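Local coordinates for DNA-binding protein HU (Thermus thermophilus HB8, PDB 5EKA) that binds and wraps DNA as a histone-like homodimer, stabilising the double helix against denaturation under extreme environmental conditions, at residues E56-K61 with Y81-P86. Sequence-based numbering, arbitrary orientation.
Sequences EVRKRK and YPAFKP
Tyr81 lies between two arginines of strand 56-60. Over one face of its ring sits CB of Arg58, 3.9 Å from the ring centroid in a CH-pi contact; over the opposite face, in one of its two modelled conformers, the guanidinium of Arg60 stacks nearly parallel, centres 4.0 Å apart and planes at 13°. Tyr81 CG stands between its backbone N and carbonyl carbon (chi1 62°), which carries CG toward the neighbouring strand. A flat aromatic suits this place, since its two faces can take an aliphatic carbon and a cation. In the same conformer Arg60 NH1 also hydrogen-bonds Thr79 OG1. Beneath the side chains, Arg58 and Tyr81 form an antiparallel hydrogen-bonded pair, with Arg58 N 2.7 Å from Tyr81 O; Glu56 and Ala83 form another. These strands belong to the three-stranded antiparallel sheet of the HU fold, at the root of the beta-ribbon arm that in this family embraces DNA; Phe84, on the other side of the sheet, meets Phe55 of the second subunit. Arg58 runs extended over Ala83, whose small CB fits 3.5 Å from Arg58 CZ, beneath the guanidinium centre. Arg58 NE reaches the anti lone pair of Glu56 OE2 at 2.7 Å, a salt bridge within the strand, while one water joins Arg58 NH1 to Tyr81 OH and another joins NH2 to Phe84 O. A leucine in place of Arg58 would probably leave the Glu56 carboxylate without this mate and both waters without their arginine partner.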
loop_
_atom_site.group_PDB
_atom_site.type_symbol
_atom_site.label_atom_id
_atom_site.label_comp_id
_atom_site.label_asym_id
_atom_site.label_seq_id
_atom_site.Cartn_x
_atom_site.Cartn_y
_atom_site.Cartn_z
ATOM N N GLU A 56 7.307 6.050 -2.308
ATOM C CA GLU A 56 8.138 6.982 -3.029
ATOM C C GLU A 56 9.095 6.199 -3.917
ATOM O O GLU A 56 9.289 5.016 -3.739
ATOM C CB GLU A 56 8.931 7.843 -2.040
ATOM C CG GLU A 56 10.025 7.098 -1.254
ATOM C CD GLU A 56 10.579 7.901 -0.078
ATOM O OE1 GLU A 56 10.189 9.092 0.094
ATOM O OE2 GLU A 56 11.422 7.331 0.671
ATOM N N VAL A 57 9.649 6.881 -4.895
ATOM C CA VAL A 57 10.698 6.310 -5.735
ATOM C C VAL A 57 12.040 6.725 -5.189
ATOM O O VAL A 57 12.335 7.931 -5.075
ATOM C CB VAL A 57 10.546 6.823 -7.176
ATOM C CG1 VAL A 57 11.685 6.307 -8.059
ATOM C CG2 VAL A 57 9.198 6.403 -7.712
ATOM N N ARG A 58 12.869 5.741 -4.868
ATOM C CA ARG A 58 14.202 6.023 -4.347
ATOM C C ARG A 58 15.221 5.809 -5.413
ATOM O O ARG A 58 14.986 5.037 -6.337
ATOM C CB ARG A 58 14.468 5.162 -3.138
ATOM C CG ARG A 58 13.576 5.582 -1.998
ATOM C CD ARG A 58 13.950 4.913 -0.687
ATOM N NE ARG A 58 12.877 5.135 0.290
ATOM C CZ ARG A 58 12.650 4.406 1.383
ATOM N NH1 ARG A 58 13.406 3.352 1.690
ATOM N NH2 ARG A 58 11.628 4.724 2.166
ATOM N N LYS A 59 16.330 6.535 -5.321
ATOM C CA LYS A 59 17.387 6.418 -6.310
ATOM C C LYS A 59 18.691 5.816 -5.755
ATOM O O LYS A 59 19.034 5.964 -4.580
ATOM C CB LYS A 59 17.630 7.779 -6.951
ATOM C CG LYS A 59 16.487 8.229 -7.836
ATOM C CD LYS A 59 16.623 9.664 -8.324
ATOM C CE LYS A 59 15.270 10.368 -8.401
ATOM N NZ LYS A 59 14.280 9.712 -9.306
ATOM N N ARG A 60 19.366 5.061 -6.605
ATOM C CA ARG A 60 20.710 4.634 -6.326
ATOM C C ARG A 60 21.581 5.330 -7.377
ATOM O O ARG A 60 21.331 5.200 -8.558
ATOM C CB ARG A 60 20.830 3.114 -6.460
ATOM C CG ARG A 60 19.678 2.298 -5.867
ATOM C CD ARG A 60 20.036 0.810 -5.852
ATOM N NE ARG A 60 18.967 -0.071 -5.361
ATOM C CZ ARG A 60 18.032 -0.653 -6.114
ATOM N NH1 ARG A 60 17.973 -0.449 -7.430
ATOM N NH2 ARG A 60 17.121 -1.436 -5.534
ATOM N N LYS A 61 22.560 6.111 -6.921
ATOM C CA LYS A 61 23.515 6.786 -7.813
ATOM C C LYS A 61 24.363 5.761 -8.543
ATOM O O LYS A 61 24.581 4.665 -8.039
ATOM C CB LYS A 61 24.448 7.702 -7.014
ATOM C CG LYS A 61 23.756 8.838 -6.292
ATOM C CD LYS A 61 24.731 9.565 -5.382
ATOM C CE LYS A 61 24.050 10.016 -4.095
ATOM N NZ LYS A 61 24.958 10.802 -3.217
ATOM N N TYR A 81 13.819 2.797 -7.754
ATOM C CA TYR A 81 12.977 1.714 -7.306
ATOM C C TYR A 81 11.905 2.211 -6.344
ATOM O O TYR A 81 12.058 3.270 -5.724
ATOM C CB TYR A 81 13.821 0.632 -6.654
ATOM C CG TYR A 81 14.564 1.087 -5.406
ATOM C CD1 TYR A 81 14.029 0.863 -4.152
ATOM C CD2 TYR A 81 15.760 1.782 -5.488
ATOM C CE1 TYR A 81 14.688 1.282 -3.009
ATOM C CE2 TYR A 81 16.424 2.203 -4.333
ATOM C CZ TYR A 81 15.865 1.964 -3.109
ATOM O OH TYR A 81 16.509 2.380 -1.954
ATOM N N PRO A 82 10.792 1.470 -6.272
ATOM C CA PRO A 82 9.737 1.914 -5.375
ATOM C C PRO A 82 10.018 1.477 -3.946
ATOM O O PRO A 82 10.523 0.384 -3.736
ATOM C CB PRO A 82 8.489 1.199 -5.931
ATOM C CG PRO A 82 8.975 0.029 -6.737
ATOM C CD PRO A 82 10.455 0.203 -6.967
ATOM N N ALA A 83 9.594 2.284 -2.979
ATOM C CA ALA A 83 9.763 1.938 -1.590
ATOM C C ALA A 83 8.579 2.467 -0.787
ATOM O O ALA A 83 7.888 3.397 -1.216
ATOM C CB ALA A 83 11.048 2.507 -1.058
ATOM N N PHE A 84 8.387 1.877 0.383
ATOM C CA PHE A 84 7.324 2.287 1.323
ATOM C C PHE A 84 7.937 2.599 2.669
ATOM O O PHE A 84 8.778 1.851 3.160
ATOM C CB PHE A 84 6.347 1.153 1.457
ATOM C CG PHE A 84 5.281 1.371 2.468
ATOM C CD1 PHE A 84 4.232 2.253 2.224
ATOM C CD2 PHE A 84 5.284 0.623 3.624
ATOM C CE1 PHE A 84 3.228 2.405 3.153
ATOM C CE2 PHE A 84 4.271 0.760 4.559
ATOM C CZ PHE A 84 3.262 1.670 4.340
ATOM N N LYS A 85 7.536 3.749 3.224
ATOM C CA LYS A 85 7.968 4.178 4.538
ATOM C C LYS A 85 6.731 4.108 5.446
ATOM O O LYS A 85 5.821 4.954 5.326
ATOM C CB LYS A 85 8.479 5.611 4.487
ATOM C CG LYS A 85 8.907 6.085 5.861
ATOM C CD LYS A 85 10.073 7.024 5.808
ATOM C CE LYS A 85 10.756 7.087 7.166
ATOM N NZ LYS A 85 9.829 7.495 8.262
ATOM N N PRO A 86 6.704 3.139 6.360
ATOM C CA PRO A 86 5.510 3.047 7.185
ATOM C C PRO A 86 5.404 4.200 8.157
ATOM O O PRO A 86 6.420 4.676 8.652
ATOM C CB PRO A 86 5.706 1.744 7.964
ATOM C CG PRO A 86 7.121 1.489 7.946
ATOM C CD PRO A 86 7.655 2.065 6.658
HETATM O O HOH W 1 11.495 2.252 4.323
HETATM O O HOH W 2 15.448 1.837 0.417
#